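Local coordinates for nitrate transport protein (Parabacteroides distasonis, PDB 3HN0) that probably serves as the solute-binding component of an ABC transporter, capturing a substrate, possibly nitrate, outside the cytoplasmic membrane for import, at residues V17-A21 and L221-F227; I29-K33 and Y195-F199; K74-A78 and G277-E281; T136-L140 and I156-D161. All coordinates share one frame; numbering follows the deposited sequence. Where two conformers were deposited one is given.

How the interactions relate
Three of the four contacts gather around the lobe built on the large mixed sheet. Interactions 2 and 3 touch each other: Arg196 NE lies 3.6 Å from Pro280 CG, and Phe199 CE1 packs 3.9 Å from Ala78 CB; the centres of interactions 2 and 3 are about 17 Å apart. Interaction 1 stays separate, its centre about 21 Å from that of interaction 2, but the consecutive helices 196-212 and 214-223 connect them. Interaction 4 belongs to the region of the small antiparallel sheet, across the chain's centre from interactions 2 and 3, with centres about 41 and 39 Å away. Along the chain it is nested inside the loops closed by the other three.

Interaction 1 of 4, residues V17-A21 and L221-F227; sequences VIAFA and LEEHGIF
Val17 and Phe227 reach toward each other from opposite directions, and Val17 CG1 meets the ring obliquely, 3.5 Å from Phe227 CE2. With chi1 at 67°, this methyl is set between the backbone N and the carbonyl carbon, while CG2 is turned toward Leu221 and Ile226. Ile226 supplies its CG2 branch, which lies 3.6 Å from Val17 CG1 and also sits 3.7 Å above one face of the Phe227 ring, offset toward the rim. One methyl of Ile226 therefore packs against both the valine and the aromatic ring beside it. Ile18 crosses both Leu221 and Phe227 at about a right angle: its CG1 is 4.0 Å from Leu221 CD1 and equally near Phe227 CE2. Leu221 spreads its two methyls along the helix of residues 17-19 and the turn after it. CD1 faces Ile18, and CD2 rests 3.6 Å from Ala21 CB, where the short alanine side chain permits close approach. The contact is wholly apolar, and Leu232 adds to it from outside by touching both Ile18 and Phe227. Behind Leu221 the chain turns sharply: Gly225, with positive phi, ends helix 214-223 in a Schellman motif, with Ile226 N bonded to Leu221 O at 3.0 Å. Leu221 and Ile226 are the apolar pair that frames this motif, and their shared side faces Val17, so that the C-terminal end of helix 214-223 packs on helix 16-19, the helix that follows strand 6-12.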
loop_
_atom_site.group_PDB
_atom_site.type_symbol
_atom_site.label_atom_id
_atom_site.label_comp_id
_atom_site.label_asym_id
_atom_site.label_seq_id
_atom_site.Cartn_x
_atom_site.Cartn_y
_atom_site.Cartn_z
ATOM N N VAL A 17 -11.223 -3.809 17.290
ATOM C CA VAL A 17 -12.597 -4.207 17.698
ATOM C C VAL A 17 -13.583 -3.700 16.648
ATOM O O VAL A 17 -14.632 -4.332 16.407
ATOM C CB VAL A 17 -12.983 -3.737 19.081
ATOM C CG1 VAL A 17 -13.099 -2.190 19.162
ATOM C CG2 VAL A 17 -14.268 -4.438 19.558
ATOM N N ILE A 18 -13.211 -2.623 15.932
ATOM C CA ILE A 18 -14.096 -2.139 14.890
ATOM C C ILE A 18 -14.331 -3.179 13.784
ATOM O O ILE A 18 -15.453 -3.356 13.296
ATOM C CB ILE A 18 -13.579 -0.790 14.271
ATOM C CG1 ILE A 18 -13.489 0.273 15.359
ATOM C CG2 ILE A 18 -14.522 -0.349 13.094
ATOM C CD1 ILE A 18 -12.734 1.602 14.928
ATOM N N ALA A 19 -13.289 -3.914 13.413
ATOM C CA ALA A 19 -13.421 -4.960 12.426
ATOM C C ALA A 19 -14.348 -6.079 12.857
ATOM O O ALA A 19 -14.957 -6.733 12.032
ATOM C CB ALA A 19 -12.010 -5.543 12.110
ATOM N N PHE A 20 -14.380 -6.309 14.165
ATOM C CA PHE A 20 -15.159 -7.362 14.785
ATOM C C PHE A 20 -16.509 -6.873 15.309
ATOM O O PHE A 20 -17.259 -7.645 15.897
ATOM C CB PHE A 20 -14.313 -7.965 15.927
ATOM C CG PHE A 20 -13.160 -8.783 15.459
ATOM C CD1 PHE A 20 -11.952 -8.210 15.187
ATOM C CD2 PHE A 20 -13.291 -10.169 15.293
ATOM C CE1 PHE A 20 -10.907 -8.966 14.745
ATOM C CE2 PHE A 20 -12.241 -10.939 14.849
ATOM C CZ PHE A 20 -11.057 -10.343 14.567
ATOM N N ALA A 21 -16.847 -5.594 15.078
ATOM C CA ALA A 21 -18.030 -4.992 15.692
ATOM C C ALA A 21 -19.287 -5.782 15.424
ATOM O O ALA A 21 -20.117 -5.951 16.324
ATOM C CB ALA A 21 -18.209 -3.514 15.243
ATOM N N LEU A 221 -21.108 -0.255 18.384
ATOM C CA LEU A 221 -20.020 -0.208 19.332
ATOM C C LEU A 221 -20.356 0.637 20.560
ATOM O O LEU A 221 -20.008 0.283 21.671
ATOM C CB LEU A 221 -18.745 0.289 18.669
ATOM C CG LEU A 221 -18.123 -0.699 17.656
ATOM C CD1 LEU A 221 -17.298 0.160 16.709
ATOM C CD2 LEU A 221 -17.263 -1.829 18.332
ATOM N N GLU A 222 -21.047 1.745 20.324
ATOM C CA GLU A 222 -21.456 2.630 21.419
ATOM C C GLU A 222 -22.472 1.920 22.318
ATOM O O GLU A 222 -22.307 1.926 23.535
ATOM C CB GLU A 222 -22.025 3.909 20.869
ATOM C CG GLU A 222 -20.951 4.836 20.331
ATOM C CD GLU A 222 -21.499 6.008 19.528
ATOM O OE1 GLU A 222 -22.720 6.050 19.228
ATOM O OE2 GLU A 222 -20.699 6.906 19.180
ATOM N N GLU A 223 -23.477 1.283 21.719
ATOM C CA GLU A 223 -24.458 0.546 22.524
ATOM C C GLU A 223 -23.842 -0.528 23.395
ATOM O O GLU A 223 -24.327 -0.780 24.503
ATOM C CB GLU A 223 -25.577 -0.041 21.641
ATOM C CG GLU A 223 -26.469 1.078 21.094
ATOM C CD GLU A 223 -27.677 0.585 20.334
ATOM O OE1 GLU A 223 -27.695 -0.595 19.910
ATOM O OE2 GLU A 223 -28.637 1.364 20.178
ATOM N N HIS A 224 -22.812 -1.180 22.883
ATOM C CA HIS A 224 -22.090 -2.251 23.607
ATOM C C HIS A 224 -21.026 -1.735 24.548
ATOM O O HIS A 224 -20.301 -2.530 25.139
ATOM C CB HIS A 224 -21.477 -3.297 22.641
ATOM C CG HIS A 224 -22.501 -4.187 22.002
ATOM N ND1 HIS A 224 -23.230 -3.800 20.901
ATOM C CD2 HIS A 224 -22.921 -5.438 22.314
ATOM C CE1 HIS A 224 -24.083 -4.768 20.578
ATOM N NE2 HIS A 224 -23.912 -5.772 21.420
ATOM N N GLY A 225 -20.940 -0.419 24.700
ATOM C CA GLY A 225 -19.992 0.239 25.600
ATOM C C GLY A 225 -18.506 0.139 25.248
ATOM O O GLY A 225 -17.652 0.287 26.121
ATOM N N ILE A 226 -18.182 -0.093 23.979
ATOM C CA ILE A 226 -16.823 -0.334 23.596
ATOM C C ILE A 226 -16.121 1.005 23.481
ATOM O O ILE A 226 -14.974 1.143 23.869
ATOM C CB ILE A 226 -16.728 -1.098 22.242
ATOM C CG1 ILE A 226 -17.562 -2.411 22.257
ATOM C CG2 ILE A 226 -15.260 -1.366 21.868
ATOM C CD1 ILE A 226 -17.195 -3.293 23.370
ATOM N N PHE A 227 -16.803 1.987 22.896
ATOM C CA PHE A 227 -16.272 3.346 22.822
ATOM C C PHE A 227 -17.329 4.309 23.326
ATOM O O PHE A 227 -18.539 4.040 23.271
ATOM C CB PHE A 227 -15.921 3.721 21.380
ATOM C CG PHE A 227 -14.826 2.866 20.773
ATOM C CD1 PHE A 227 -13.532 3.008 21.188
ATOM C CD2 PHE A 227 -15.134 1.908 19.823
ATOM C CE1 PHE A 227 -12.518 2.182 20.639
ATOM C CE2 PHE A 227 -14.144 1.099 19.241
ATOM C CZ PHE A 227 -12.834 1.251 19.667
#

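Interaction 2 of 4, residues I29-K33 and Y195-F199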
loop_
_atom_site.group_PDB
_atom_site.type_symbol
_atom_site.label_atom_id
_atom_site.label_comp_id
_atom_site.label_asym_id
_atom_site.label_seq_id
_atom_site.Cartn_x
_atom_site.Cartn_y
_atom_site.Cartn_z
ATOM N N ILE A 29 -22.457 -18.050 14.081
ATOM C CA ILE A 29 -22.485 -19.408 14.604
ATOM C C ILE A 29 -21.722 -20.260 13.607
ATOM O O ILE A 29 -22.022 -20.230 12.409
ATOM C CB ILE A 29 -23.933 -19.936 14.742
ATOM C CG1 ILE A 29 -24.738 -19.140 15.793
ATOM C CG2 ILE A 29 -23.912 -21.427 15.098
ATOM C CD1 ILE A 29 -26.204 -19.358 15.609
ATOM N N ILE A 30 -20.693 -20.937 14.068
ATOM C CA ILE A 30 -19.882 -21.813 13.236
ATOM C C ILE A 30 -19.929 -23.200 13.855
ATOM O O ILE A 30 -19.584 -23.357 15.041
ATOM C CB ILE A 30 -18.406 -21.294 13.173
ATOM C CG1 ILE A 30 -18.425 -19.900 12.503
ATOM C CG2 ILE A 30 -17.498 -22.318 12.439
ATOM C CD1 ILE A 30 -17.071 -19.205 12.488
ATOM N N ASP A 31 -20.354 -24.202 13.082
ATOM C CA ASP A 31 -20.401 -25.593 13.557
ATOM C C ASP A 31 -21.150 -25.687 14.877
ATOM O O ASP A 31 -20.690 -26.379 15.779
ATOM C CB ASP A 31 -18.970 -26.161 13.685
ATOM C CG ASP A 31 -18.915 -27.649 13.839
ATOM O OD1 ASP A 31 -19.807 -28.335 13.328
ATOM O OD2 ASP A 31 -17.939 -28.141 14.462
ATOM N N ASN A 32 -22.277 -24.972 14.976
ATOM C CA ASN A 32 -23.175 -24.963 16.148
ATOM C C ASN A 32 -22.476 -24.387 17.380
ATOM O O ASN A 32 -22.845 -24.724 18.519
ATOM C CB ASN A 32 -23.643 -26.385 16.453
ATOM C CG ASN A 32 -24.702 -26.437 17.542
ATOM O OD1 ASN A 32 -25.604 -25.606 17.596
ATOM N ND2 ASN A 32 -24.611 -27.454 18.386
ATOM N N LYS A 33 -21.451 -23.573 17.154
ATOM C CA LYS A 33 -20.795 -22.799 18.209
ATOM C C LYS A 33 -20.946 -21.328 17.993
ATOM O O LYS A 33 -20.618 -20.812 16.927
ATOM C CB LYS A 33 -19.344 -23.151 18.293
ATOM C CG LYS A 33 -19.132 -24.585 18.682
ATOM C CD LYS A 33 -17.688 -24.982 18.494
ATOM C CE LYS A 33 -17.473 -26.484 18.716
ATOM N NZ LYS A 33 -16.052 -26.761 18.921
ATOM N N TYR A 195 -11.766 -24.475 11.610
ATOM C CA TYR A 195 -12.729 -23.369 11.498
ATOM C C TYR A 195 -12.129 -22.189 10.828
ATOM O O TYR A 195 -12.772 -21.176 10.644
ATOM C CB TYR A 195 -13.204 -22.950 12.889
ATOM C CG TYR A 195 -13.977 -23.995 13.644
ATOM C CD1 TYR A 195 -14.806 -24.875 13.007
ATOM C CD2 TYR A 195 -13.826 -24.116 15.002
ATOM C CE1 TYR A 195 -15.510 -25.824 13.693
ATOM C CE2 TYR A 195 -14.519 -25.071 15.724
ATOM C CZ TYR A 195 -15.390 -25.916 15.067
ATOM O OH TYR A 195 -16.105 -26.886 15.770
ATOM N N ARG A 196 -10.890 -22.313 10.410
ATOM C CA ARG A 196 -10.177 -21.095 9.936
ATOM C C ARG A 196 -10.888 -20.424 8.766
ATOM O O ARG A 196 -11.103 -19.248 8.773
ATOM C CB ARG A 196 -8.746 -21.471 9.524
ATOM C CG ARG A 196 -7.949 -20.230 8.992
ATOM C CD ARG A 196 -6.448 -20.495 8.857
ATOM N NE ARG A 196 -6.233 -21.626 7.985
ATOM C CZ ARG A 196 -6.218 -21.599 6.656
ATOM N NH1 ARG A 196 -6.290 -20.469 5.956
ATOM N NH2 ARG A 196 -6.110 -22.759 6.013
ATOM N N ILE A 197 -11.144 -21.171 7.693
ATOM C CA ILE A 197 -11.825 -20.596 6.550
ATOM C C ILE A 197 -13.212 -20.036 6.934
ATOM O O ILE A 197 -13.565 -18.970 6.499
ATOM C CB ILE A 197 -11.977 -21.605 5.385
ATOM C CG1 ILE A 197 -10.609 -22.038 4.882
ATOM C CG2 ILE A 197 -12.797 -20.998 4.264
ATOM C CD1 ILE A 197 -9.791 -20.930 4.289
ATOM N N ALA A 198 -13.995 -20.788 7.708
ATOM C CA ALA A 198 -15.314 -20.270 8.169
ATOM C C ALA A 198 -15.186 -18.914 8.929
ATOM O O ALA A 198 -15.953 -17.980 8.723
ATOM C CB ALA A 198 -16.011 -21.313 9.044
ATOM N N PHE A 199 -14.228 -18.845 9.838
ATOM C CA PHE A 199 -14.055 -17.631 10.616
ATOM C C PHE A 199 -13.504 -16.488 9.771
ATOM O O PHE A 199 -13.923 -15.353 9.955
ATOM C CB PHE A 199 -13.436 -17.854 12.032
ATOM C CG PHE A 199 -11.907 -17.918 12.135
ATOM C CD1 PHE A 199 -11.091 -16.833 11.818
ATOM C CD2 PHE A 199 -11.297 -19.048 12.718
ATOM C CE1 PHE A 199 -9.707 -16.892 12.020
ATOM C CE2 PHE A 199 -9.928 -19.113 12.887
ATOM C CZ PHE A 199 -9.122 -18.020 12.540
#
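Residues 30-33 form a type I' turn, closed by Ile30 N to Lys33 O and Lys33 N to Ile30 O bonds, and it abuts the first turn of helix 196-212. Ile30 fits against the helix with both branches. Its CG2 lies 3.8 Å from Tyr195 CD1 and equally close to Ala198 CB, while CD1 reaches 3.9 Å from Phe199 CB. Ile30 and Tyr195 slide past each other in opposite directions, and Ile7 of strand 6-12 also touches both. This is a two-residue beta-hairpin between strands 29-30 and 33-40 at one edge of the large mixed sheet, and the helix start packs beside it. Tyr195 extends its ring toward the turn, and its OH donates to Asp31 OD2 at 2.6 Å, using the anti lone pair of that oxygen, which lies in the ring plane. Asp31 has CG anti to the backbone N (chi1 -166°), which directs the carboxylate to the ring edge, with carboxylate and ring planes 57° apart. Lys33 runs out extended, crossing the tyrosine at about a right angle, and its NZ, likewise at the ring edge and in plane, gives a weak hydrogen bond to Tyr195 OH at 3.2 Å.

Interaction 3 of 4, residues K74-A78 and G277-E281; sequences KIKLA and GFIPE
Lys76 follows the backbone of Gly277 and Phe278 from its CB outward. CB lies 3.5 Å from Phe278 O; CG moves on to Gly277 O, which CD and CE keep beside them. A bend at chi4 (-56°) turns NZ back onto that same carbonyl, and NZ donates to Gly277 O at 2.7 Å, arriving 20° out of the carbonyl plane. The next residue supplies a backbone bond: Leu77 N donates to Phe278 O at 2.7 Å, almost straight, with an N-H...O angle of 175°. Leu77 also covers the ring, its CB lying over one face of Phe278, 4.0 Å from the centroid, in a CH-pi contact. Its CD2 meets Phe278 CE2 at the rim, 3.9 Å away. Tyr69 and Met62 also pack on Phe278. Beyond the aromatic residue, Pro280 CD presses to 3.1 Å from Leu77 O. This carbonyl is buried here and has no hydrogen-bond partner. The C-terminal segment is thus held to strand 76-82 of the mixed sheet by two consecutive carbonyls, one taking a lysine amine and the other a strand amide. The amine would probably add an electrostatic component to its bond, whereas the amide pairs Leu77 with Phe278, consistent with setting how the segment lies along the strand.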
loop_
_atom_site.group_PDB
_atom_site.type_symbol
_atom_site.label_atom_id
_atom_site.label_comp_id
_atom_site.label_asym_id
_atom_site.label_seq_id
_atom_site.Cartn_x
_atom_site.Cartn_y
_atom_site.Cartn_z
ATOM N N LYS A 74 1.611 -22.651 20.911
ATOM C CA LYS A 74 0.943 -23.271 19.761
ATOM C C LYS A 74 -0.164 -22.343 19.208
ATOM O O LYS A 74 -1.351 -22.466 19.543
ATOM C CB LYS A 74 0.429 -24.659 20.097
ATOM C CG LYS A 74 1.578 -25.675 20.257
ATOM C CD LYS A 74 1.010 -27.071 20.526
ATOM C CE LYS A 74 2.104 -28.151 20.545
ATOM N NZ LYS A 74 3.035 -27.961 21.690
ATOM N N ILE A 75 0.281 -21.378 18.401
ATOM C CA ILE A 75 -0.605 -20.523 17.644
ATOM C C ILE A 75 -0.077 -20.424 16.229
ATOM O O ILE A 75 1.099 -20.681 15.975
ATOM C CB ILE A 75 -0.716 -19.085 18.260
ATOM C CG1 ILE A 75 0.674 -18.419 18.389
ATOM C CG2 ILE A 75 -1.456 -19.122 19.616
ATOM C CD1 ILE A 75 0.650 -16.940 18.574
ATOM N N LYS A 76 -0.952 -20.040 15.318
ATOM C CA LYS A 76 -0.569 -19.669 13.982
ATOM C C LYS A 76 -1.257 -18.366 13.641
ATOM O O LYS A 76 -2.300 -17.977 14.240
ATOM C CB LYS A 76 -0.934 -20.737 12.936
ATOM C CG LYS A 76 -0.221 -22.064 13.163
ATOM C CD LYS A 76 -0.302 -23.001 11.994
ATOM C CE LYS A 76 0.408 -24.332 12.283
ATOM N NZ LYS A 76 1.864 -24.168 12.702
ATOM N N LEU A 77 -0.712 -17.715 12.642
ATOM C CA LEU A 77 -1.264 -16.484 12.162
ATOM C C LEU A 77 -2.341 -16.719 11.098
ATOM O O LEU A 77 -2.054 -17.278 10.052
ATOM C CB LEU A 77 -0.172 -15.625 11.546
ATOM C CG LEU A 77 -0.632 -14.317 10.927
ATOM C CD1 LEU A 77 -1.121 -13.305 11.985
ATOM C CD2 LEU A 77 0.500 -13.701 10.108
ATOM N N ALA A 78 -3.573 -16.253 11.336
ATOM C CA ALA A 78 -4.594 -16.275 10.293
ATOM C C ALA A 78 -4.386 -15.157 9.281
ATOM O O ALA A 78 -4.395 -15.401 8.075
ATOM C CB ALA A 78 -6.050 -16.226 10.891
ATOM N N GLY A 277 6.060 -22.411 9.539
ATOM C CA GLY A 277 4.897 -22.894 10.305
ATOM C C GLY A 277 4.022 -21.800 10.957
ATOM O O GLY A 277 2.941 -22.082 11.466
ATOM N N PHE A 278 4.517 -20.564 10.959
ATOM C CA PHE A 278 3.765 -19.426 11.513
ATOM C C PHE A 278 2.476 -19.185 10.739
ATOM O O PHE A 278 1.450 -18.764 11.327
ATOM C CB PHE A 278 4.648 -18.187 11.453
ATOM C CG PHE A 278 4.082 -16.960 12.094
ATOM C CD1 PHE A 278 3.583 -16.981 13.378
ATOM C CD2 PHE A 278 4.183 -15.723 11.430
ATOM C CE1 PHE A 278 3.163 -15.800 13.978
ATOM C CE2 PHE A 278 3.724 -14.553 12.050
ATOM C CZ PHE A 278 3.253 -14.593 13.290
ATOM N N ILE A 279 2.532 -19.445 9.433
ATOM C CA ILE A 279 1.405 -19.229 8.500
ATOM C C ILE A 279 0.859 -20.589 8.007
ATOM O O ILE A 279 1.630 -21.431 7.622
ATOM C CB ILE A 279 1.883 -18.324 7.385
ATOM C CG1 ILE A 279 2.176 -16.931 7.991
ATOM C CG2 ILE A 279 0.850 -18.214 6.219
ATOM C CD1 ILE A 279 2.918 -16.018 7.119
ATOM N N PRO A 280 -0.478 -20.792 8.016
ATOM C CA PRO A 280 -0.954 -22.084 7.482
ATOM C C PRO A 280 -0.557 -22.299 6.013
ATOM O O PRO A 280 -0.485 -21.322 5.251
ATOM C CB PRO A 280 -2.486 -22.004 7.620
ATOM C CG PRO A 280 -2.833 -20.537 7.860
ATOM C CD PRO A 280 -1.573 -19.848 8.328
ATOM N N GLU A 281 -0.314 -23.560 5.642
ATOM C CA GLU A 281 -0.070 -23.954 4.242
ATOM C C GLU A 281 -1.347 -23.729 3.414
ATOM O O GLU A 281 -2.463 -23.635 3.971
ATOM C CB GLU A 281 0.392 -25.432 4.141
ATOM C CG GLU A 281 1.825 -25.727 4.645
#

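Interaction 4 of 4, residues T136-L140 and I156-D161; sequences TQGIL and IALRKD
Apolar packing begins where Thr136 and Ile156 cross at about a right angle, with Thr136 CG2 4.0 Å from Ile156 CG2. The same threonine methyl lies 4.1 Å from Ala157 CB. With CG2 anti to the backbone N, the threonine gives its methyl to the other helix, while OG1 bonds back to Ala132 O in its own. Ile139 CD1 comes within 4.2 Å of the same Ala157 CB, so the alanine methyl is met by residues one turn apart on helix 132-141. Helices 136-140 and 156-160 run nearly parallel here, 14° apart with axes 9.8 Å from each other at closest. They pack side by side next to strand 146-149 of the small antiparallel sheet, which lies between them in the sequence, and its Leu149 touches Thr136, Ile139 and Ala157. The helix ends meet through longer side chains. Leu140 crosses the aliphatic part of Lys160 at about a right angle. Its CD1 sits tightly at 3.3 Å from Lys160 CE, and CD2 lies 3.8 Å from Asp161 CB. Polar contact is water-mediated: a water within 3.0 Å of Ile139 O and 2.8 Å of Asp161 OD2 lies between the two helices. Asp161, the first residue past helix 153-160, carries its OD2 in a salt bridge with Lys91 NZ as well, while OD1 is bonded to Ser163 OG.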
loop_
_atom_site.group_PDB
_atom_site.type_symbol
_atom_site.label_atom_id
_atom_site.label_comp_id
_atom_site.label_asym_id
_atom_site.label_seq_id
_atom_site.Cartn_x
_atom_site.Cartn_y
_atom_site.Cartn_z
ATOM N N THR A 136 -2.883 12.049 24.311
ATOM C CA THR A 136 -4.059 12.858 23.925
ATOM C C THR A 136 -4.277 13.947 24.968
ATOM O O THR A 136 -4.469 15.122 24.657
ATOM C CB THR A 136 -5.318 11.972 23.784
ATOM O OG1 THR A 136 -5.087 10.969 22.766
ATOM C CG2 THR A 136 -6.541 12.819 23.409
ATOM N N GLN A 137 -4.254 13.550 26.231
ATOM C CA GLN A 137 -4.426 14.504 27.298
ATOM C C GLN A 137 -3.313 15.568 27.268
ATOM O O GLN A 137 -3.571 16.744 27.512
ATOM C CB GLN A 137 -4.448 13.717 28.617
ATOM C CG GLN A 137 -4.541 14.548 29.778
ATOM C CD GLN A 137 -5.730 15.404 29.676
ATOM O OE1 GLN A 137 -6.784 14.947 29.202
ATOM N NE2 GLN A 137 -5.577 16.676 30.035
ATOM N N GLY A 138 -2.060 15.154 27.038
ATOM C CA GLY A 138 -0.937 16.066 26.919
ATOM C C GLY A 138 -1.152 17.078 25.799
ATOM O O GLY A 138 -0.819 18.238 25.939
ATOM N N ILE A 139 -1.747 16.644 24.704
ATOM C CA ILE A 139 -2.039 17.585 23.608
ATOM C C ILE A 139 -3.060 18.634 24.103
ATOM O O ILE A 139 -2.837 19.840 24.003
ATOM C CB ILE A 139 -2.616 16.854 22.354
ATOM C CG1 ILE A 139 -1.567 15.967 21.716
ATOM C CG2 ILE A 139 -3.176 17.917 21.335
ATOM C CD1 ILE A 139 -2.058 15.046 20.588
ATOM N N LEU A 140 -4.135 18.134 24.705
ATOM C CA LEU A 140 -5.219 18.984 25.151
ATOM C C LEU A 140 -4.838 19.936 26.293
ATOM O O LEU A 140 -5.353 21.034 26.386
ATOM C CB LEU A 140 -6.456 18.138 25.508
ATOM C CG LEU A 140 -6.959 17.299 24.344
ATOM C CD1 LEU A 140 -8.257 16.588 24.729
ATOM C CD2 LEU A 140 -7.151 18.206 23.108
ATOM N N ILE A 156 -10.406 11.859 18.875
ATOM C CA ILE A 156 -10.702 12.667 20.096
ATOM C C ILE A 156 -9.798 13.915 20.145
ATOM O O ILE A 156 -10.258 15.034 20.427
ATOM C CB ILE A 156 -10.512 11.799 21.352
ATOM C CG1 ILE A 156 -11.580 10.702 21.382
ATOM C CG2 ILE A 156 -10.503 12.664 22.654
ATOM C CD1 ILE A 156 -11.275 9.610 22.399
ATOM N N ALA A 157 -8.506 13.735 19.857
ATOM C CA ALA A 157 -7.551 14.830 19.849
ATOM C C ALA A 157 -7.904 15.850 18.777
ATOM O O ALA A 157 -7.887 17.045 19.023
ATOM C CB ALA A 157 -6.117 14.282 19.598
ATOM N N LEU A 158 -8.231 15.352 17.592
ATOM C CA LEU A 158 -8.633 16.221 16.466
ATOM C C LEU A 158 -9.919 17.010 16.762
ATOM O O LEU A 158 -10.030 18.175 16.368
ATOM C CB LEU A 158 -8.784 15.402 15.169
ATOM C CG LEU A 158 -7.461 14.901 14.567
ATOM C CD1 LEU A 158 -7.761 13.897 13.453
ATOM C CD2 LEU A 158 -6.600 16.050 14.058
ATOM N N ARG A 159 -10.870 16.385 17.447
ATOM C CA ARG A 159 -12.135 17.016 17.814
ATOM C C ARG A 159 -11.884 18.093 18.880
ATOM O O ARG A 159 -12.354 19.222 18.792
ATOM C CB ARG A 159 -13.058 15.932 18.379
ATOM C CG ARG A 159 -14.515 16.295 18.536
ATOM C CD ARG A 159 -15.383 15.024 18.512
ATOM N NE ARG A 159 -15.348 14.323 19.794
ATOM C CZ ARG A 159 -14.776 13.140 20.013
ATOM N NH1 ARG A 159 -14.177 12.452 19.018
ATOM N NH2 ARG A 159 -14.849 12.644 21.245
ATOM N N LYS A 160 -11.137 17.708 19.906
ATOM C CA LYS A 160 -11.020 18.585 21.077
ATOM C C LYS A 160 -9.982 19.691 20.937
ATOM O O LYS A 160 -9.990 20.622 21.709
ATOM C CB LYS A 160 -10.767 17.738 22.344
ATOM C CG LYS A 160 -11.985 16.878 22.749
ATOM C CD LYS A 160 -11.721 16.057 24.030
ATOM C CE LYS A 160 -11.531 16.925 25.275
ATOM N NZ LYS A 160 -11.157 16.156 26.535
ATOM N N ASP A 161 -9.128 19.602 19.930
ATOM C CA ASP A 161 -8.240 20.681 19.605
ATOM C C ASP A 161 -8.345 20.892 18.122
ATOM O O ASP A 161 -7.696 20.194 17.315
ATOM C CB ASP A 161 -6.789 20.360 19.978
ATOM C CG ASP A 161 -5.873 21.563 19.797
ATOM O OD1 ASP A 161 -6.210 22.480 19.001
ATOM O OD2 ASP A 161 -4.822 21.604 20.463
HETATM O O HOH W 1 -4.935 21.917 23.243
#